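Local coordinates for hypothetical protein (Giardia lamblia, PDB 3I3F) that is of unknown function but belongs to the YjgF-like (endoribonuclease L-PSP) family and assembles as a trimer, at residues K55-N67 with E97-F109. Numbering follows the deposited sequence.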
# COMPACT_ATOMS: atom_id res chain seq x y z
N LYS A 55 25.31 2.16 6.64
CA LYS A 55 25.53 0.97 7.45
C LYS A 55 24.68 0.97 8.72
O LYS A 55 24.74 1.90 9.52
CB LYS A 55 27.01 0.87 7.84
N GLY A 56 23.89 -0.09 8.88
CA GLY A 56 23.09 -0.27 10.09
C GLY A 56 21.70 0.34 10.00
O GLY A 56 21.44 1.21 9.17
N LEU A 57 20.82 -0.13 10.88
CA LEU A 57 19.42 0.29 10.89
C LEU A 57 19.27 1.79 11.10
O LEU A 57 18.51 2.44 10.40
CB LEU A 57 18.67 -0.48 11.99
CG LEU A 57 17.17 -0.22 12.19
CD1 LEU A 57 16.92 1.04 13.03
CD2 LEU A 57 16.41 -0.16 10.87
N GLU A 58 20.02 2.34 12.06
CA GLU A 58 19.88 3.75 12.41
C GLU A 58 20.22 4.68 11.25
O GLU A 58 19.43 5.56 10.90
CB GLU A 58 20.73 4.09 13.64
CG GLU A 58 20.70 5.57 14.01
CD GLU A 58 21.07 5.83 15.46
OE1 GLU A 58 21.35 4.88 16.22
OE2 GLU A 58 21.07 7.02 15.84
N GLU A 59 21.38 4.49 10.64
CA GLU A 59 21.82 5.36 9.54
C GLU A 59 20.97 5.17 8.28
O GLU A 59 20.71 6.14 7.57
CB GLU A 59 23.31 5.16 9.24
CG GLU A 59 24.23 5.55 10.40
CD GLU A 59 24.07 7.00 10.84
OE1 GLU A 59 23.88 7.87 9.97
OE2 GLU A 59 24.14 7.27 12.06
N GLN A 60 20.53 3.95 8.01
CA GLN A 60 19.60 3.72 6.90
C GLN A 60 18.27 4.43 7.15
O GLN A 60 17.68 4.99 6.23
CB GLN A 60 19.36 2.23 6.65
CG GLN A 60 20.53 1.54 5.95
CD GLN A 60 20.21 0.13 5.50
OE1 GLN A 60 19.05 -0.22 5.27
NE2 GLN A 60 21.24 -0.70 5.38
N THR A 61 17.80 4.39 8.40
CA THR A 61 16.54 5.05 8.76
C THR A 61 16.63 6.56 8.59
O THR A 61 15.74 7.17 8.00
CB THR A 61 16.12 4.70 10.20
OG1 THR A 61 15.91 3.28 10.30
CG2 THR A 61 14.84 5.43 10.59
N ARG A 62 17.71 7.16 9.10
CA ARG A 62 17.90 8.61 8.98
C ARG A 62 17.99 9.04 7.51
O ARG A 62 17.40 10.04 7.11
CB ARG A 62 19.15 9.06 9.74
CG ARG A 62 19.02 8.95 11.26
CD ARG A 62 20.29 9.41 11.96
NE ARG A 62 20.19 9.29 13.41
CZ ARG A 62 19.60 10.19 14.20
NH1 ARG A 62 19.05 11.27 13.67
NH2 ARG A 62 19.56 10.00 15.51
N GLN A 63 18.73 8.27 6.72
CA GLN A 63 18.88 8.57 5.29
C GLN A 63 17.56 8.43 4.54
O GLN A 63 17.25 9.24 3.66
CB GLN A 63 19.96 7.68 4.66
CG GLN A 63 20.27 8.01 3.20
CD GLN A 63 20.90 9.38 3.04
OE1 GLN A 63 21.96 9.65 3.59
NE2 GLN A 63 20.24 10.25 2.27
N THR A 64 16.78 7.41 4.89
CA THR A 64 15.48 7.18 4.26
C THR A 64 14.55 8.38 4.44
O THR A 64 13.94 8.85 3.48
CB THR A 64 14.80 5.91 4.81
OG1 THR A 64 15.59 4.76 4.46
CG2 THR A 64 13.40 5.74 4.22
N PHE A 65 14.45 8.88 5.67
CA PHE A 65 13.55 10.00 5.93
C PHE A 65 14.11 11.33 5.43
O PHE A 65 13.33 12.23 5.11
CB PHE A 65 13.15 10.05 7.41
CG PHE A 65 12.12 9.01 7.76
CD1 PHE A 65 10.82 9.13 7.30
CD2 PHE A 65 12.47 7.89 8.50
CE1 PHE A 65 9.87 8.17 7.60
CE2 PHE A 65 11.52 6.92 8.80
CZ PHE A 65 10.22 7.06 8.35
N ASP A 66 15.43 11.45 5.35
CA ASP A 66 16.04 12.61 4.69
C ASP A 66 15.67 12.63 3.20
O ASP A 66 15.31 13.67 2.66
CB ASP A 66 17.57 12.60 4.85
CG ASP A 66 18.21 13.92 4.45
OD1 ASP A 66 17.76 14.97 4.95
OD2 ASP A 66 19.16 13.89 3.65
N ASN A 67 15.75 11.46 2.55
CA ASN A 67 15.32 11.32 1.15
C ASN A 67 13.86 11.72 0.97
O ASN A 67 13.52 12.47 0.05
CB ASN A 67 15.52 9.88 0.66
CG ASN A 67 16.99 9.51 0.50
OD1 ASN A 67 17.88 10.36 0.53
ND2 ASN A 67 17.24 8.22 0.33
N GLU A 97 16.54 -3.50 17.02
CA GLU A 97 16.60 -2.74 15.77
C GLU A 97 15.23 -2.17 15.40
O GLU A 97 15.13 -1.02 14.99
CB GLU A 97 17.17 -3.60 14.64
CG GLU A 97 18.67 -3.80 14.74
CD GLU A 97 19.22 -4.79 13.72
OE1 GLU A 97 18.67 -5.90 13.62
OE2 GLU A 97 20.20 -4.45 13.03
N GLU A 98 14.17 -2.97 15.56
CA GLU A 98 12.81 -2.49 15.33
C GLU A 98 12.45 -1.37 16.31
O GLU A 98 11.86 -0.37 15.91
CB GLU A 98 11.78 -3.62 15.44
CG GLU A 98 10.33 -3.13 15.37
CD GLU A 98 9.32 -4.21 15.04
OE1 GLU A 98 9.70 -5.39 14.90
OE2 GLU A 98 8.12 -3.88 14.94
N ALA A 99 12.82 -1.54 17.58
CA ALA A 99 12.56 -0.52 18.59
C ALA A 99 13.32 0.76 18.29
O ALA A 99 12.79 1.86 18.45
CB ALA A 99 12.91 -1.03 19.99
N ARG A 100 14.57 0.63 17.84
CA ARG A 100 15.38 1.80 17.48
C ARG A 100 14.76 2.54 16.30
O ARG A 100 14.75 3.77 16.28
CB ARG A 100 16.83 1.41 17.18
CG ARG A 100 17.77 2.59 16.90
CD ARG A 100 17.64 3.67 17.96
NE ARG A 100 18.59 4.77 17.79
CZ ARG A 100 18.46 5.96 18.37
NH1 ARG A 100 17.42 6.24 19.15
NH2 ARG A 100 19.38 6.90 18.16
N PHE A 101 14.24 1.80 15.33
CA PHE A 101 13.54 2.43 14.21
C PHE A 101 12.42 3.34 14.70
O PHE A 101 12.30 4.48 14.24
CB PHE A 101 12.97 1.40 13.24
CG PHE A 101 12.05 2.01 12.22
CD1 PHE A 101 12.56 2.59 11.07
CD2 PHE A 101 10.68 2.06 12.44
CE1 PHE A 101 11.72 3.19 10.14
CE2 PHE A 101 9.84 2.66 11.52
CZ PHE A 101 10.36 3.22 10.37
N ASN A 102 11.60 2.84 15.63
CA ASN A 102 10.48 3.63 16.13
C ASN A 102 10.92 4.85 16.95
O ASN A 102 10.28 5.90 16.89
CB ASN A 102 9.50 2.76 16.92
CG ASN A 102 8.70 1.84 16.02
OD1 ASN A 102 8.21 2.26 14.97
ND2 ASN A 102 8.55 0.59 16.43
N GLU A 103 12.01 4.71 17.69
CA GLU A 103 12.59 5.85 18.40
C GLU A 103 12.99 6.95 17.41
O GLU A 103 12.68 8.12 17.62
CB GLU A 103 13.81 5.43 19.22
CG GLU A 103 13.48 4.48 20.37
CD GLU A 103 14.70 3.91 21.06
OE1 GLU A 103 15.84 4.09 20.57
OE2 GLU A 103 14.53 3.27 22.12
N LEU A 104 13.66 6.55 16.33
CA LEU A 104 14.08 7.49 15.29
C LEU A 104 12.87 8.06 14.54
O LEU A 104 12.85 9.24 14.19
CB LEU A 104 15.03 6.80 14.30
CG LEU A 104 16.37 6.38 14.89
CD1 LEU A 104 17.05 5.36 13.98
CD2 LEU A 104 17.26 7.59 15.11
N TYR A 105 11.87 7.21 14.30
CA TYR A 105 10.63 7.64 13.64
C TYR A 105 9.97 8.79 14.40
O TYR A 105 9.51 9.75 13.80
CB TYR A 105 9.67 6.46 13.55
CG TYR A 105 8.43 6.75 12.74
CD1 TYR A 105 8.43 6.58 11.36
CD2 TYR A 105 7.25 7.17 13.35
CE1 TYR A 105 7.29 6.84 10.60
CE2 TYR A 105 6.11 7.43 12.61
CZ TYR A 105 6.14 7.26 11.23
OH TYR A 105 5.01 7.51 10.48
N ARG A 106 9.95 8.68 15.73
CA ARG A 106 9.35 9.71 16.57
C ARG A 106 10.17 11.01 16.60
O ARG A 106 9.65 12.05 16.98
CB ARG A 106 9.12 9.19 17.99
CG ARG A 106 8.00 8.17 18.09
CD ARG A 106 7.66 7.84 19.53
NE ARG A 106 8.78 7.18 20.22
CZ ARG A 106 8.99 5.87 20.28
NH1 ARG A 106 8.15 5.01 19.69
NH2 ARG A 106 10.04 5.40 20.93
N GLU A 107 11.45 10.94 16.23
CA GLU A 107 12.27 12.15 16.07
C GLU A 107 11.96 12.86 14.75
O GLU A 107 12.20 14.06 14.63
CB GLU A 107 13.76 11.82 16.14
CG GLU A 107 14.22 11.33 17.50
CD GLU A 107 15.70 10.97 17.55
OE1 GLU A 107 16.38 11.08 16.51
OE2 GLU A 107 16.18 10.59 18.63
N VAL A 108 11.46 12.13 13.77
CA VAL A 108 11.06 12.72 12.49
C VAL A 108 9.66 13.32 12.60
O VAL A 108 9.42 14.44 12.17
CB VAL A 108 11.09 11.67 11.36
CG1 VAL A 108 10.58 12.27 10.05
CG2 VAL A 108 12.50 11.12 11.18
N PHE A 109 8.75 12.55 13.19
CA PHE A 109 7.38 12.99 13.45
C PHE A 109 7.25 13.20 14.96
O PHE A 109 6.85 12.29 15.69
CB PHE A 109 6.39 11.96 12.90
CG PHE A 109 6.59 11.67 11.43
CD1 PHE A 109 6.07 12.52 10.47
CD2 PHE A 109 7.32 10.56 11.02
CE1 PHE A 109 6.26 12.27 9.12
CE2 PHE A 109 7.52 10.30 9.67
CZ PHE A 109 6.99 11.15 8.72
O HOH W 1 21.77 -2.34 12.54
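Glu97 meets Leu57 at the start of the contact: with CG anti to the backbone N, the Leu57 branch is directed at the Glu97 turn, and its CD1 lies 3.4 Å from the carbonyl O of Glu97. The Glu97 carboxylate, bonded through OE1 to Ser94 N, uses OE2 to accept from a water that in turn accepts from Leu57 N. At Arg100 the guanidinium grips Glu58 side-on, NE to OE1 at 3.2 Å and NH2 to OE2 at 2.9 Å. The two planes are 75° apart, and both oxygens are met from above the carboxylate plane; NE has its partner in the guanidinium plane, NH2 tilted from it. NH1 reaches Glu103 OE1. Phe101 turns its ring edge to Thr61, CD1 lying 3.5 Å from an OG1 that donates to Leu57 O. Leu104 splits its methyls: CD1 presses against CA and CG of Glu58, while CD2 covers a face of the Arg62 guanidinium in one of its two conformers. The Tyr105 ring presents its edge to Phe65, CD1 to CZ 3.5 Å. In that same Arg62 conformer, Glu107 OE1 makes a long ion pair with NH2, 3.5 Å. Val108 CG2 touches Phe65 CB. Last, Phe109 aims its edge at the Phe65 face, offset, planes at 85°. The two helices lie against the β-sheet, where Val131 touches both Thr61 and Phe101. Apolar and aromatic groups thus face the strands; above them Arg100 NH2 and, weakly, Arg62 converge on Glu58 OE2, and this shared carboxylate, with Glu103 and Glu107 beside it, probably lets the two guanidinium groups sit close together.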